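Periplasmic cell division protein (SufI) (Aquifex aeolicus, PDB 6SYY) is a multicopper oxidase of a hyperthermophile, probably coupling the oxidation of its substrates to the reduction of dioxygen at four copper ions. Local coordinates at residues 416-421 / 426-431; 105-110 / 114-119; 149-154 / 457-462; 397-402 / 408-413. All blocks are in the same frame, centred on the assembly; numbering follows the deposited sequence.

How the contacts relate
Contact 2 holds H118, a ligand of the trinuclear copper cluster, in the first cupredoxin domain. Contact 3 ties that part of the chain to the C-terminal copper domain; the Q459 side chain lies about 10 Å from a copper ion. Contacts 4 and 1 follow each other in that last domain, their centres 15 Å apart, both nested inside the long chain excursion closed by contact 3. They touch through E412: K428 NZ makes a 2.6 Å salt bridge to E412 OE2, and Y418 OH a probable 2.7 Å hydrogen bond to E412 OE1. Of these two, contact 4 comes nearer the metals, with the L400 side chain about 6 Å from a copper ion, against about 13 Å for the Y418 side chain.

Contact 1 of 4, residues 416-421 / 426-431; sequences DGYANP and NPKVLF
K428 lays its aliphatic chain over one face of the Y418 ring, a CH-pi contact that closes an irregular loop of the C-terminal cupredoxin domain, between strands 407-409 and 432-433. The lysine leaves its backbone with CG anti to N (chi1 -180°) and stays extended to the end, so the whole chain can reach across the ring. CG makes the CH-pi contact: it is 4.0 Å from the ring centroid of Y418, 23° off the normal, displaced toward the rim. CE follows past Y418 CZ at 3.7 Å. Beyond the ring, NZ meets the carbonyl O of D416 at 2.9 Å, nearly in line with the C=O bond (171°), and also forms a salt bridge with E412.

The same tyrosine meets segment 426-431 with its rim as well. L430 N lies in the ring plane, at the edge, and Y418 OH rests 3.4 Å from L430 CA. CB and CD1 of L430 close around that hydroxyl too, but its polar partner is E412, whose carboxylate therefore holds both the lysine and the tyrosine from one side chain. The carboxylate of D416 turns away, with OD2 bonded to the backbone N of T413.

At the other end of the contact the two prolines cross, P421 CB against P427 CB at 3.7 Å, and Y133 packs on both. Between the proline pair and the lysine sits one water, which donates to G417 O at 2.9 Å and accepts from K428 N at 2.8 Å.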
# COMPACT_ATOMS: atom_id res chain seq x y z
N ASP A 416 -8.65 1.73 24.29
CA ASP A 416 -9.44 2.69 25.05
C ASP A 416 -10.92 2.63 24.66
O ASP A 416 -11.54 3.65 24.35
CB ASP A 416 -8.88 4.09 24.87
CG ASP A 416 -7.56 4.29 25.58
OD1 ASP A 416 -7.49 4.06 26.80
OD2 ASP A 416 -6.58 4.67 24.91
N GLY A 417 -11.50 1.43 24.67
CA GLY A 417 -12.91 1.25 24.42
C GLY A 417 -13.26 0.70 23.06
O GLY A 417 -14.41 0.30 22.85
N TYR A 418 -12.30 0.66 22.13
CA TYR A 418 -12.57 0.18 20.78
C TYR A 418 -12.40 -1.33 20.63
O TYR A 418 -13.04 -1.94 19.76
CB TYR A 418 -11.65 0.87 19.78
CG TYR A 418 -11.78 2.38 19.72
CD1 TYR A 418 -11.00 3.20 20.53
CD2 TYR A 418 -12.68 2.98 18.85
CE1 TYR A 418 -11.12 4.58 20.47
CE2 TYR A 418 -12.81 4.35 18.79
CZ TYR A 418 -12.03 5.15 19.60
OH TYR A 418 -12.17 6.51 19.54
N ALA A 419 -11.57 -1.95 21.47
CA ALA A 419 -11.06 -3.29 21.15
C ALA A 419 -12.15 -4.35 21.27
O ALA A 419 -12.19 -5.29 20.46
CB ALA A 419 -9.88 -3.62 22.06
N ASN A 420 -13.02 -4.25 22.27
CA ASN A 420 -14.00 -5.30 22.57
C ASN A 420 -15.38 -4.69 22.73
O ASN A 420 -15.91 -4.59 23.85
CB ASN A 420 -13.58 -6.09 23.81
CG ASN A 420 -13.28 -5.19 24.99
OD1 ASN A 420 -12.92 -4.02 24.82
ND2 ASN A 420 -13.44 -5.72 26.20
N PRO A 421 -16.02 -4.30 21.63
CA PRO A 421 -17.33 -3.65 21.73
C PRO A 421 -18.40 -4.61 22.23
O PRO A 421 -18.37 -5.81 21.94
CB PRO A 421 -17.62 -3.21 20.29
CG PRO A 421 -16.84 -4.16 19.45
CD PRO A 421 -15.59 -4.47 20.23
N ASN A 426 -22.37 -1.46 16.61
CA ASN A 426 -22.42 -0.10 17.16
C ASN A 426 -21.29 0.08 18.16
O ASN A 426 -21.52 0.23 19.37
CB ASN A 426 -23.79 0.18 17.79
CG ASN A 426 -24.92 0.11 16.78
OD1 ASN A 426 -25.18 1.07 16.06
ND2 ASN A 426 -25.58 -1.04 16.72
N PRO A 427 -20.04 0.08 17.69
CA PRO A 427 -18.91 0.19 18.61
C PRO A 427 -18.59 1.64 18.93
O PRO A 427 -19.23 2.56 18.41
CB PRO A 427 -17.77 -0.46 17.82
CG PRO A 427 -18.07 -0.02 16.40
CD PRO A 427 -19.59 0.01 16.28
N LYS A 428 -17.58 1.85 19.77
CA LYS A 428 -17.06 3.19 19.97
C LYS A 428 -16.47 3.71 18.66
O LYS A 428 -15.81 2.98 17.92
CB LYS A 428 -16.00 3.19 21.07
CG LYS A 428 -15.39 4.55 21.35
CD LYS A 428 -14.49 4.55 22.58
CE LYS A 428 -13.83 5.92 22.76
NZ LYS A 428 -13.12 6.07 24.07
N VAL A 429 -16.75 4.98 18.36
CA VAL A 429 -16.17 5.65 17.20
C VAL A 429 -15.56 6.95 17.68
O VAL A 429 -16.09 7.61 18.58
CB VAL A 429 -17.21 5.91 16.09
CG1 VAL A 429 -17.74 4.60 15.53
CG2 VAL A 429 -18.36 6.77 16.61
N LEU A 430 -14.42 7.32 17.08
CA LEU A 430 -13.79 8.59 17.43
C LEU A 430 -14.67 9.76 17.01
O LEU A 430 -14.81 10.74 17.75
CB LEU A 430 -12.42 8.69 16.77
CG LEU A 430 -11.61 9.92 17.20
CD1 LEU A 430 -11.28 9.84 18.69
CD2 LEU A 430 -10.35 10.08 16.36
N PHE A 431 -15.27 9.68 15.83
CA PHE A 431 -16.18 10.70 15.35
C PHE A 431 -17.16 10.04 14.39
O PHE A 431 -16.93 8.93 13.90
CB PHE A 431 -15.44 11.86 14.66
CG PHE A 431 -14.70 11.46 13.43
CD1 PHE A 431 -13.39 11.02 13.50
CD2 PHE A 431 -15.30 11.53 12.18
CE1 PHE A 431 -12.70 10.65 12.37
CE2 PHE A 431 -14.62 11.15 11.04
CZ PHE A 431 -13.31 10.71 11.14
O HOH W 1 -16.73 -0.31 21.25

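Contact 2 of 4, residues 105-110 / 114-119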
# COMPACT_ATOMS: atom_id res chain seq x y z
N ALA A 105 -15.41 -13.23 -2.32
CA ALA A 105 -14.22 -13.84 -1.74
C ALA A 105 -14.54 -14.54 -0.43
O ALA A 105 -15.33 -14.04 0.38
CB ALA A 105 -13.12 -12.80 -1.51
N ASP A 106 -13.93 -15.70 -0.23
CA ASP A 106 -13.93 -16.41 1.04
C ASP A 106 -12.49 -16.51 1.53
O ASP A 106 -11.62 -17.00 0.80
CB ASP A 106 -14.53 -17.82 0.93
CG ASP A 106 -15.85 -17.83 0.20
OD1 ASP A 106 -15.93 -18.46 -0.88
OD2 ASP A 106 -16.81 -17.21 0.70
N PHE A 107 -12.25 -16.04 2.75
CA PHE A 107 -10.94 -16.18 3.37
C PHE A 107 -10.93 -17.44 4.21
O PHE A 107 -11.69 -17.56 5.18
CB PHE A 107 -10.62 -14.96 4.23
CG PHE A 107 -9.44 -15.17 5.15
CD1 PHE A 107 -8.24 -15.66 4.66
CD2 PHE A 107 -9.54 -14.87 6.50
CE1 PHE A 107 -7.16 -15.86 5.50
CE2 PHE A 107 -8.46 -15.07 7.35
CZ PHE A 107 -7.27 -15.56 6.85
N VAL A 108 -10.07 -18.39 3.84
CA VAL A 108 -9.87 -19.61 4.61
C VAL A 108 -8.58 -19.46 5.40
O VAL A 108 -7.51 -19.24 4.82
CB VAL A 108 -9.83 -20.85 3.70
CG1 VAL A 108 -9.77 -22.11 4.53
CG2 VAL A 108 -11.03 -20.85 2.77
N ASN A 109 -8.67 -19.57 6.72
CA ASN A 109 -7.57 -19.23 7.62
C ASN A 109 -6.89 -20.50 8.10
O ASN A 109 -7.41 -21.20 8.98
CB ASN A 109 -8.07 -18.39 8.79
CG ASN A 109 -6.94 -17.89 9.67
OD1 ASN A 109 -5.77 -17.94 9.29
ND2 ASN A 109 -7.28 -17.40 10.85
N ASN A 110 -5.72 -20.80 7.54
CA ASN A 110 -4.85 -21.86 8.05
C ASN A 110 -3.53 -21.28 8.53
O ASN A 110 -2.49 -21.95 8.50
CB ASN A 110 -4.61 -22.93 6.98
CG ASN A 110 -5.88 -23.67 6.60
OD1 ASN A 110 -6.81 -23.78 7.40
ND2 ASN A 110 -5.91 -24.20 5.38
N ASP A 114 -5.75 -16.06 14.72
CA ASP A 114 -6.80 -15.20 14.19
C ASP A 114 -6.27 -14.35 13.04
O ASP A 114 -5.13 -13.88 13.07
CB ASP A 114 -7.37 -14.29 15.28
CG ASP A 114 -8.10 -15.06 16.36
OD1 ASP A 114 -7.99 -16.31 16.39
OD2 ASP A 114 -8.79 -14.41 17.18
N SER A 115 -7.10 -14.15 12.02
CA SER A 115 -6.68 -13.33 10.90
C SER A 115 -7.91 -12.90 10.09
O SER A 115 -9.00 -13.45 10.24
CB SER A 115 -5.67 -14.05 10.01
OG SER A 115 -5.15 -13.17 9.03
N ILE A 116 -7.68 -11.91 9.23
CA ILE A 116 -8.69 -11.42 8.30
C ILE A 116 -7.95 -10.66 7.22
O ILE A 116 -6.91 -10.05 7.49
CB ILE A 116 -9.74 -10.53 9.02
CG1 ILE A 116 -10.90 -10.18 8.08
CG2 ILE A 116 -9.10 -9.27 9.58
CD1 ILE A 116 -11.87 -11.32 7.87
N ILE A 117 -8.45 -10.72 5.99
CA ILE A 117 -7.83 -10.01 4.88
C ILE A 117 -8.46 -8.64 4.78
O ILE A 117 -9.69 -8.51 4.74
CB ILE A 117 -7.98 -10.78 3.56
CG1 ILE A 117 -7.51 -12.23 3.71
CG2 ILE A 117 -7.21 -10.08 2.45
CD1 ILE A 117 -7.68 -13.04 2.45
N HIS A 118 -7.63 -7.61 4.72
CA HIS A 118 -8.09 -6.26 4.41
C HIS A 118 -7.80 -5.95 2.95
O HIS A 118 -6.68 -6.17 2.47
CB HIS A 118 -7.41 -5.23 5.31
CG HIS A 118 -7.73 -3.82 4.94
ND1 HIS A 118 -9.01 -3.37 4.73
CD2 HIS A 118 -6.92 -2.75 4.73
CE1 HIS A 118 -8.99 -2.09 4.41
NE2 HIS A 118 -7.73 -1.69 4.41
N TRP A 119 -8.81 -5.45 2.24
CA TRP A 119 -8.65 -5.01 0.85
C TRP A 119 -8.30 -3.52 0.88
O TRP A 119 -9.14 -2.64 0.71
CB TRP A 119 -9.91 -5.29 0.05
CG TRP A 119 -10.52 -6.62 0.34
CD1 TRP A 119 -11.69 -6.86 1.01
CD2 TRP A 119 -9.99 -7.91 -0.00
NE1 TRP A 119 -11.92 -8.21 1.10
CE2 TRP A 119 -10.90 -8.88 0.48
CE3 TRP A 119 -8.84 -8.33 -0.68
CZ2 TRP A 119 -10.68 -10.24 0.32
CZ3 TRP A 119 -8.64 -9.69 -0.84
CH2 TRP A 119 -9.55 -10.63 -0.35
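F107 reaches from strand 102-110 to segment 114-119, lays one ring face on I117 and turns its edge to S115. Its CB lies 3.9 Å from I117 CD1. The chain then turns with CG anti to the backbone N (chi1 167°), bringing the ring over the isoleucine: CG lies 3.8 Å from I117 CG1, CD1 is closer still to I117 CD1, at 3.5 Å, and CE1 stays by the same two carbons. This is a CH-pi contact, with I117 CG1 4.0 Å from the centroid of the F107 ring and 25° off its normal; the opposite face lies under N109 N. Across the ring CD2 faces I116 CA and S115 O, CE2 puts its edge against that carbonyl O of S115 at 3.4 Å, and the tip, CZ, rests 3.9 Å from S115 CB. The serine hydroxyl looks to Q169.

N109 stands its amide against S115, with OD1 hydrogen-bonded to S111 OG and ND2 to the backbone O of E113 and of V136, while A105 CB touches W119 CZ2. That indole carries I117 CG2 over one face. These side chains pack between two sheets of a cupredoxin sandwich, beside the strand that also carries H118, a ligand of the trinuclear copper cluster.

Contact 3 of 4, residues 149-154 / 457-462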
# COMPACT_ATOMS: atom_id res chain seq x y z
N ILE A 149 -16.98 -3.73 -7.13
CA ILE A 149 -15.76 -2.93 -7.20
C ILE A 149 -16.11 -1.58 -7.81
O ILE A 149 -16.49 -1.51 -8.98
CB ILE A 149 -14.67 -3.64 -8.01
CG1 ILE A 149 -14.36 -5.01 -7.40
CG2 ILE A 149 -13.43 -2.77 -8.10
CD1 ILE A 149 -14.04 -4.96 -5.92
N ILE A 150 -15.98 -0.51 -7.03
CA ILE A 150 -16.34 0.83 -7.47
C ILE A 150 -15.15 1.78 -7.46
O ILE A 150 -15.32 2.98 -7.65
CB ILE A 150 -17.50 1.41 -6.63
CG1 ILE A 150 -17.08 1.54 -5.17
CG2 ILE A 150 -18.73 0.53 -6.76
CD1 ILE A 150 -18.17 2.10 -4.27
N ASP A 151 -13.95 1.26 -7.26
CA ASP A 151 -12.75 2.08 -7.22
C ASP A 151 -12.17 2.30 -8.62
O ASP A 151 -12.43 1.53 -9.55
CB ASP A 151 -11.70 1.42 -6.31
CG ASP A 151 -12.01 1.61 -4.84
OD1 ASP A 151 -11.85 2.75 -4.35
OD2 ASP A 151 -12.44 0.64 -4.19
N ARG A 152 -11.39 3.37 -8.75
CA ARG A 152 -10.73 3.67 -10.00
C ARG A 152 -9.57 2.71 -10.24
O ARG A 152 -8.99 2.16 -9.30
CB ARG A 152 -10.20 5.11 -9.99
CG ARG A 152 -11.20 6.10 -9.46
CD ARG A 152 -10.57 7.46 -9.24
NE ARG A 152 -10.18 8.11 -10.49
CZ ARG A 152 -8.94 8.51 -10.76
NH1 ARG A 152 -7.97 8.34 -9.88
NH2 ARG A 152 -8.68 9.10 -11.92
N SER A 153 -9.24 2.51 -11.51
CA SER A 153 -8.13 1.64 -11.86
C SER A 153 -6.86 2.11 -11.17
O SER A 153 -6.65 3.31 -10.98
CB SER A 153 -7.91 1.62 -13.37
OG SER A 153 -7.53 2.90 -13.85
N GLY A 154 -6.03 1.16 -10.77
CA GLY A 154 -4.80 1.49 -10.08
C GLY A 154 -4.26 0.28 -9.34
O GLY A 154 -4.69 -0.85 -9.56
N GLY A 457 -12.40 3.01 3.81
CA GLY A 457 -13.70 3.43 3.30
C GLY A 457 -13.71 4.43 2.16
O GLY A 457 -14.57 4.34 1.28
N PHE A 458 -12.78 5.39 2.16
CA PHE A 458 -12.77 6.42 1.14
C PHE A 458 -11.34 6.84 0.83
O PHE A 458 -10.46 6.78 1.69
CB PHE A 458 -13.56 7.67 1.57
CG PHE A 458 -14.87 7.35 2.23
CD1 PHE A 458 -16.03 7.22 1.48
CD2 PHE A 458 -14.94 7.17 3.60
CE1 PHE A 458 -17.23 6.92 2.09
CE2 PHE A 458 -16.14 6.88 4.22
CZ PHE A 458 -17.29 6.75 3.46
N GLN A 459 -11.13 7.27 -0.40
CA GLN A 459 -9.91 7.99 -0.71
C GLN A 459 -10.08 9.47 -0.36
O GLN A 459 -11.19 9.95 -0.12
CB GLN A 459 -9.53 7.81 -2.18
CG GLN A 459 -9.08 6.41 -2.54
CD GLN A 459 -10.24 5.48 -2.84
OE1 GLN A 459 -11.37 5.93 -3.05
NE2 GLN A 459 -9.97 4.18 -2.86
N PHE A 460 -8.97 10.20 -0.34
CA PHE A 460 -8.99 11.61 -0.00
C PHE A 460 -8.00 12.35 -0.89
O PHE A 460 -7.17 11.75 -1.58
CB PHE A 460 -8.65 11.85 1.48
CG PHE A 460 -7.34 11.25 1.91
CD1 PHE A 460 -6.15 11.93 1.70
CD2 PHE A 460 -7.30 10.02 2.53
CE1 PHE A 460 -4.94 11.39 2.10
CE2 PHE A 460 -6.09 9.47 2.94
CZ PHE A 460 -4.91 10.16 2.71
N GLN A 461 -8.08 13.68 -0.85
CA GLN A 461 -7.17 14.55 -1.57
C GLN A 461 -6.41 15.41 -0.56
O GLN A 461 -7.02 16.03 0.32
CB GLN A 461 -7.91 15.42 -2.57
CG GLN A 461 -8.63 14.61 -3.63
CD GLN A 461 -9.56 15.46 -4.47
OE1 GLN A 461 -9.77 16.64 -4.18
NE2 GLN A 461 -10.12 14.87 -5.51
N VAL A 462 -5.09 15.43 -0.68
CA VAL A 462 -4.25 16.18 0.24
C VAL A 462 -4.36 17.66 -0.09
O VAL A 462 -4.10 18.07 -1.23
CB VAL A 462 -2.79 15.71 0.18
CG1 VAL A 462 -1.92 16.57 1.08
CG2 VAL A 462 -2.69 14.24 0.58
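Q459 and D151 both swing out with CG anti to the carbonyl carbon, and Q459 then bends at chi2 (84°), which carries its amide across to the aspartate while the backbones stay well apart, 9.2 Å from D151 CA to Q459 CA. A single bond results: Q459 NE2 donates to D151 OD1 at 2.8 Å, with an N-H...O angle of 147°. The bond is somewhat bent, and the carboxylate and amide planes stand nearly perpendicular, 87° apart. NE2 comes in from above the carboxylate plane, and OD1 is itself somewhat tilted from the plane of the amide. The other amide atom, Q459 OE1, is 3.5 Å from D151 OD1, two acceptors that do not bond.

The pair bridges two cupredoxin domains of the multicopper oxidase fold. D151 belongs to the loop before strand 154-160 of the first domain, whereas Q459 follows closely on the copper ligands H454 and H456. R123 completes the group, giving its NE to Q459 OE1 and its backbone N to D151 OD2, so Q459 OE1 and D151 OD2 each have a partner in the same arginine. The guanidinium charge at OE1 probably polarises the amide and makes its N-H a stronger donor toward the carboxylate.

Both residues are buried, and the side chain of D151 packs on I180 of strand 176-181.

Contact 4 of 4, residues 397-402 / 408-413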
# COMPACT_ATOMS: atom_id res chain seq x y z
N ARG A 397 -10.12 17.45 13.65
CA ARG A 397 -8.70 17.53 13.98
C ARG A 397 -8.26 16.25 14.67
O ARG A 397 -8.80 15.87 15.71
CB ARG A 397 -8.39 18.73 14.87
CG ARG A 397 -6.94 18.77 15.32
CD ARG A 397 -6.60 20.09 15.94
NE ARG A 397 -7.49 20.42 17.04
CZ ARG A 397 -7.60 21.63 17.57
NH1 ARG A 397 -6.87 22.63 17.08
NH2 ARG A 397 -8.44 21.86 18.57
N ILE A 398 -7.27 15.59 14.08
CA ILE A 398 -6.74 14.32 14.55
C ILE A 398 -5.33 14.57 15.05
O ILE A 398 -4.40 14.76 14.24
CB ILE A 398 -6.77 13.25 13.44
CG1 ILE A 398 -8.19 13.04 12.94
CG2 ILE A 398 -6.16 11.95 13.94
CD1 ILE A 398 -9.16 12.66 14.03
N THR A 399 -5.15 14.60 16.36
CA THR A 399 -3.85 14.89 16.95
C THR A 399 -3.13 13.59 17.28
O THR A 399 -3.66 12.75 18.02
CB THR A 399 -4.00 15.75 18.21
OG1 THR A 399 -4.60 17.00 17.85
CG2 THR A 399 -2.63 16.00 18.82
N LEU A 400 -1.93 13.43 16.72
CA LEU A 400 -1.08 12.28 17.00
C LEU A 400 -0.17 12.64 18.16
O LEU A 400 0.75 13.45 18.02
CB LEU A 400 -0.26 11.90 15.77
CG LEU A 400 -0.96 11.91 14.41
CD1 LEU A 400 -0.01 11.44 13.32
CD2 LEU A 400 -2.21 11.04 14.44
N GLY A 401 -0.42 12.04 19.33
CA GLY A 401 0.42 12.22 20.49
C GLY A 401 1.08 10.92 20.89
O GLY A 401 0.95 9.89 20.22
N MET A 402 1.81 10.99 21.99
CA MET A 402 2.32 9.78 22.62
C MET A 402 2.17 9.92 24.13
O MET A 402 2.43 10.99 24.69
CB MET A 402 3.78 9.49 22.24
CG MET A 402 4.74 10.65 22.32
SD MET A 402 6.34 10.17 21.65
CE MET A 402 7.22 11.74 21.70
N THR A 408 -0.78 7.87 20.44
CA THR A 408 -2.20 8.11 20.64
C THR A 408 -2.80 8.85 19.45
O THR A 408 -2.11 9.55 18.70
CB THR A 408 -2.47 8.93 21.90
OG1 THR A 408 -1.89 10.24 21.77
CG2 THR A 408 -1.90 8.23 23.13
N ILE A 409 -4.11 8.69 19.30
CA ILE A 409 -4.91 9.43 18.34
C ILE A 409 -5.99 10.14 19.14
O ILE A 409 -6.88 9.48 19.69
CB ILE A 409 -5.52 8.51 17.27
CG1 ILE A 409 -4.42 7.80 16.48
CG2 ILE A 409 -6.41 9.31 16.33
CD1 ILE A 409 -4.95 6.73 15.54
N ASN A 410 -5.90 11.46 19.23
CA ASN A 410 -6.81 12.26 20.05
C ASN A 410 -6.88 11.72 21.47
O ASN A 410 -7.96 11.55 22.06
CB ASN A 410 -8.20 12.33 19.40
CG ASN A 410 -8.25 13.34 18.26
OD1 ASN A 410 -7.27 14.01 17.96
ND2 ASN A 410 -9.41 13.45 17.63
N GLY A 411 -5.71 11.42 22.03
CA GLY A 411 -5.60 10.93 23.39
C GLY A 411 -6.00 9.49 23.61
O GLY A 411 -5.99 9.03 24.75
N GLU A 412 -6.35 8.76 22.55
CA GLU A 412 -6.91 7.43 22.68
C GLU A 412 -6.10 6.41 21.89
O GLU A 412 -5.46 6.74 20.89
CB GLU A 412 -8.36 7.40 22.21
CG GLU A 412 -9.25 8.41 22.91
CD GLU A 412 -10.72 8.05 22.82
OE1 GLU A 412 -11.18 7.75 21.70
OE2 GLU A 412 -11.40 8.06 23.86
N THR A 413 -6.12 5.17 22.36
CA THR A 413 -5.63 4.03 21.60
C THR A 413 -6.79 3.06 21.37
O THR A 413 -7.90 3.25 21.87
CB THR A 413 -4.48 3.31 22.31
OG1 THR A 413 -4.99 2.56 23.43
CG2 THR A 413 -3.43 4.30 22.79
O HOH W 2 -3.42 12.22 20.58
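G401 and T408 pair through their backbones, G401 N to T408 O at 3.1 Å and T408 N to G401 O at 2.7 Å, and two residues further along, N410 N gives a 2.9 Å bond to T399 O. L400 and I409, between them, form a non-hydrogen-bonded antiparallel pair.

The N410 side chain continues this ladder where the regular strand has ended. With CG anti to the carbonyl carbon (chi1 -79°), its amide lies beside the neighbouring strand and plays the part of a peptide group: OD1 takes the N-H of T399 at 2.7 Å, almost straight at 177°, and ND2 donates to R397 O at 3.1 Å within both the amide and the carbonyl planes. Two bonds thus fix how the amide is turned.

The strands 394-402 and 407-409 form a beta hairpin at the edge of a sheet in the C-terminal cupredoxin domain. Segment 408-413 then reverses in a type I' turn from I409 to E412, with N410 and G411 at positive phi.

Water binds on the T408 side: one molecule donates to T399 O, accepts from G411 N and bonds T408 OG1.

Apolar contact lies on the face of L400 and I409. I398 CG2 meets I409 CG2 at 3.6 Å, the two side chains slanting past each other, while L400 CD2 approaches I409 CG1 at 4.4 Å. L400 also packs on H451, a ligand of the mononuclear copper, and on M453.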